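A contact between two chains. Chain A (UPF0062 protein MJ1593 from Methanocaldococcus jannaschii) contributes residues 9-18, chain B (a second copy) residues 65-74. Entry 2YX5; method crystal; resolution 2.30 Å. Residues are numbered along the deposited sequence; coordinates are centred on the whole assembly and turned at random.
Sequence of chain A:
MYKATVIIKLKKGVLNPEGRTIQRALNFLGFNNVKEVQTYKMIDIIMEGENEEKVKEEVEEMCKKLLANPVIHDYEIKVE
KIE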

# COMPACT_ATOMS: atom_id res chain seq x y z
N LYS A 9 -2.04 11.95 1.53
CA LYS A 9 -3.40 11.45 1.64
C LYS A 9 -4.13 11.67 0.32
O LYS A 9 -3.60 12.28 -0.61
CB LYS A 9 -4.13 12.19 2.77
CG LYS A 9 -3.91 13.69 2.70
CD LYS A 9 -4.66 14.47 3.77
CE LYS A 9 -4.39 15.99 3.67
NZ LYS A 9 -2.98 16.38 4.00
N LEU A 10 -5.35 11.16 0.23
CA LEU A 10 -6.14 11.36 -0.96
C LEU A 10 -6.69 12.78 -0.87
O LEU A 10 -6.82 13.33 0.23
CB LEU A 10 -7.31 10.38 -1.01
CG LEU A 10 -6.98 8.92 -1.29
CD1 LEU A 10 -8.26 8.09 -1.34
CD2 LEU A 10 -6.23 8.82 -2.59
N LYS A 11 -6.99 13.38 -2.02
CA LYS A 11 -7.55 14.73 -2.05
C LYS A 11 -8.73 14.80 -1.06
O LYS A 11 -9.42 13.80 -0.80
CB LYS A 11 -8.04 15.06 -3.47
CG LYS A 11 -7.02 15.75 -4.37
CD LYS A 11 -7.04 17.28 -4.17
CE LYS A 11 -6.10 18.05 -5.11
NZ LYS A 11 -4.67 18.09 -4.66
N LYS A 12 -8.95 15.98 -0.48
CA LYS A 12 -10.05 16.14 0.46
C LYS A 12 -11.34 15.98 -0.31
O LYS A 12 -11.56 16.66 -1.32
CB LYS A 12 -10.02 17.52 1.12
CG LYS A 12 -11.08 17.71 2.19
CD LYS A 12 -11.03 19.09 2.81
CE LYS A 12 -11.31 20.21 1.79
NZ LYS A 12 -12.71 20.20 1.28
N GLY A 13 -12.19 15.07 0.15
CA GLY A 13 -13.45 14.85 -0.53
C GLY A 13 -13.50 13.54 -1.30
O GLY A 13 -14.56 13.15 -1.79
N VAL A 14 -12.36 12.86 -1.43
CA VAL A 14 -12.35 11.59 -2.13
C VAL A 14 -12.50 10.47 -1.12
O VAL A 14 -11.78 10.43 -0.12
CB VAL A 14 -11.05 11.38 -2.93
CG1 VAL A 14 -11.03 9.97 -3.52
CG2 VAL A 14 -10.95 12.40 -4.05
N LEU A 15 -13.47 9.58 -1.35
CA LEU A 15 -13.67 8.49 -0.43
C LEU A 15 -12.48 7.54 -0.54
O LEU A 15 -11.93 7.31 -1.62
CB LEU A 15 -15.00 7.77 -0.71
CG LEU A 15 -16.24 8.61 -0.35
CD1 LEU A 15 -17.50 7.85 -0.68
CD2 LEU A 15 -16.23 8.95 1.14
N ASN A 16 -12.07 7.02 0.61
CA ASN A 16 -10.95 6.12 0.71
C ASN A 16 -11.38 4.72 1.15
O ASN A 16 -11.72 4.47 2.32
CB ASN A 16 -9.91 6.70 1.68
CG ASN A 16 -8.72 5.77 1.91
OD1 ASN A 16 -8.36 4.95 1.06
ND2 ASN A 16 -8.09 5.92 3.07
N PRO A 17 -11.37 3.78 0.20
CA PRO A 17 -11.74 2.39 0.43
C PRO A 17 -10.99 1.77 1.62
O PRO A 17 -11.56 0.95 2.35
CB PRO A 17 -11.38 1.71 -0.89
CG PRO A 17 -11.60 2.81 -1.90
CD PRO A 17 -10.99 4.01 -1.21
N GLU A 18 -9.73 2.14 1.81
CA GLU A 18 -8.97 1.56 2.91
C GLU A 18 -9.57 2.00 4.26
O GLU A 18 -9.81 1.18 5.13
CB GLU A 18 -7.49 1.96 2.87
CG GLU A 18 -6.63 1.07 3.78
CD GLU A 18 -5.21 1.59 3.94
OE1 GLU A 18 -4.84 2.53 3.18
OE2 GLU A 18 -4.45 1.07 4.80
N LYS B 65 -19.49 -0.79 -3.81
CA LYS B 65 -19.72 -0.15 -2.53
C LYS B 65 -18.63 -0.24 -1.45
O LYS B 65 -18.85 0.18 -0.32
CB LYS B 65 -21.06 -0.61 -1.96
CG LYS B 65 -21.16 -2.08 -1.67
CD LYS B 65 -22.48 -2.41 -0.94
CE LYS B 65 -23.72 -1.97 -1.73
NZ LYS B 65 -24.97 -2.30 -0.99
N LEU B 66 -17.45 -0.77 -1.79
CA LEU B 66 -16.38 -0.84 -0.79
C LEU B 66 -14.98 -0.86 -1.36
O LEU B 66 -14.21 0.07 -1.17
CB LEU B 66 -16.54 -2.06 0.12
CG LEU B 66 -15.51 -2.07 1.26
CD1 LEU B 66 -15.72 -0.84 2.13
CD2 LEU B 66 -15.62 -3.33 2.09
N LEU B 67 -14.67 -1.94 -2.06
CA LEU B 67 -13.36 -2.18 -2.64
C LEU B 67 -12.72 -1.10 -3.51
O LEU B 67 -11.52 -0.85 -3.40
CB LEU B 67 -13.39 -3.50 -3.40
CG LEU B 67 -13.92 -4.58 -2.47
CD1 LEU B 67 -14.02 -5.90 -3.20
CD2 LEU B 67 -13.02 -4.68 -1.24
N ALA B 68 -13.50 -0.45 -4.35
CA ALA B 68 -12.89 0.56 -5.20
C ALA B 68 -13.70 1.83 -5.32
O ALA B 68 -14.93 1.81 -5.20
CB ALA B 68 -12.61 -0.02 -6.59
N ASN B 69 -12.99 2.94 -5.54
CA ASN B 69 -13.62 4.24 -5.71
C ASN B 69 -13.51 4.59 -7.18
O ASN B 69 -12.45 4.94 -7.65
CB ASN B 69 -12.92 5.31 -4.89
CG ASN B 69 -13.65 6.64 -4.94
OD1 ASN B 69 -14.49 6.87 -5.82
ND2 ASN B 69 -13.33 7.53 -4.00
N PRO B 70 -14.64 4.54 -7.91
CA PRO B 70 -14.70 4.85 -9.35
C PRO B 70 -14.05 6.17 -9.76
O PRO B 70 -13.52 6.29 -10.88
CB PRO B 70 -16.20 4.84 -9.64
CG PRO B 70 -16.78 5.29 -8.32
CD PRO B 70 -15.99 4.47 -7.34
N VAL B 71 -14.07 7.16 -8.87
CA VAL B 71 -13.48 8.45 -9.20
C VAL B 71 -11.98 8.34 -9.48
O VAL B 71 -11.47 8.93 -10.43
CB VAL B 71 -13.71 9.45 -8.07
CG1 VAL B 71 -12.99 10.77 -8.38
CG2 VAL B 71 -15.19 9.70 -7.91
N ILE B 72 -11.27 7.55 -8.67
CA ILE B 72 -9.82 7.36 -8.80
C ILE B 72 -9.40 5.95 -9.20
O ILE B 72 -8.22 5.68 -9.44
CB ILE B 72 -9.12 7.64 -7.46
CG1 ILE B 72 -9.64 6.64 -6.41
CG2 ILE B 72 -9.41 9.07 -7.02
CD1 ILE B 72 -9.04 6.78 -5.01
N HIS B 73 -10.37 5.04 -9.28
CA HIS B 73 -10.07 3.65 -9.56
C HIS B 73 -10.75 3.01 -10.74
O HIS B 73 -11.89 3.32 -11.06
CB HIS B 73 -10.41 2.79 -8.34
CG HIS B 73 -9.59 3.08 -7.14
ND1 HIS B 73 -10.11 3.06 -5.86
CD2 HIS B 73 -8.26 3.33 -7.00
CE1 HIS B 73 -9.14 3.28 -4.99
NE2 HIS B 73 -8.01 3.44 -5.66
N ASP B 74 -10.02 2.10 -11.35
CA ASP B 74 -10.52 1.29 -12.45
C ASP B 74 -10.32 -0.10 -11.87
O ASP B 74 -9.43 -0.30 -11.03
CB ASP B 74 -9.68 1.47 -13.72
CG ASP B 74 -10.22 2.57 -14.63
OD1 ASP B 74 -11.39 2.99 -14.46
OD2 ASP B 74 -9.46 3.01 -15.53

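The chain A stretch leaves a strand at Leu A10, reverses through a type II beta turn from Lys A11 to Val A14, and enters a helix at Pro A17. The turn is closed by a backbone hydrogen bond from Val A14 N to Lys A11 O (3.2 Å). Gly A13 has phi/psi of 107/-9°, where a CB would be jammed against the carbonyl O of Lys A12; the backbone itself calls for glycine, and nothing in the chain B stretch lies near enough to add a reason. At the helix start, Asn A16 OD1 accepts from Glu A18 N (3.2 Å, N-H...O angle 145°), a capping bond formed by a residue whose CA-to-CB bond points away from the chain B stretch.

The chain B stretch runs from the end of a helix to a strand. Ala B68 is the first residue after the helix to leave helical phi/psi, at -137/151°. Beyond it, Asn B69 O receives weak hydrogen bonds from Ile B72 N (3.0 Å) and His B73 N (2.6 Å), drawing the loop back on itself. The two backbones come nearest at Pro A17 and Leu B67, with 5.7 Å between Pro A17 CA and Leu B67 CA; Val A14 CA and Val B71 CA are 7.8 Å apart.

One hydrogen bond crosses the contact: Asn B69 ND2 donates to Leu A15 O at 2.8 Å with an N-H...O angle of 155°. The side chain is held from its other terminal atom too, since Asn B69 OD1 accepts from Val B71 N (3.1 Å, 154°), while the backbone N of Asn B69 donates to His B73 ND1 (2.9 Å, 169°). The amide thus bridges its own loop and the neighbouring chain. Leu A15 N also lies 3.4 Å from Asn B69 ND2, but both are donors, so this proximity is not a hydrogen bond.

Apolar packing accompanies the polar link. Ile B72 meets Leu A10 through a CD1-to-CD1 approach of 4.0 Å and Val A14 through its CG2, 4.0 Å from Val A14 CG1. That same valine methyl, Val A14 CG1, lies 3.4 Å from Asn B69 ND2, placing the amide beside the hydrophobic patch.

Pro A17 has the largest covered area of any residue here, 89 of the 339 Å² buried in total. Its CB sits 3.3 Å from Leu B66 O and 3.6 Å from Leu B67 O, so the ring packs against the carbonyls of Leu B66 and Leu B67. Pro A17 CG reaches 4.0 Å from His B73 CE1, near the imidazole plane, an edge contact rather than a stack.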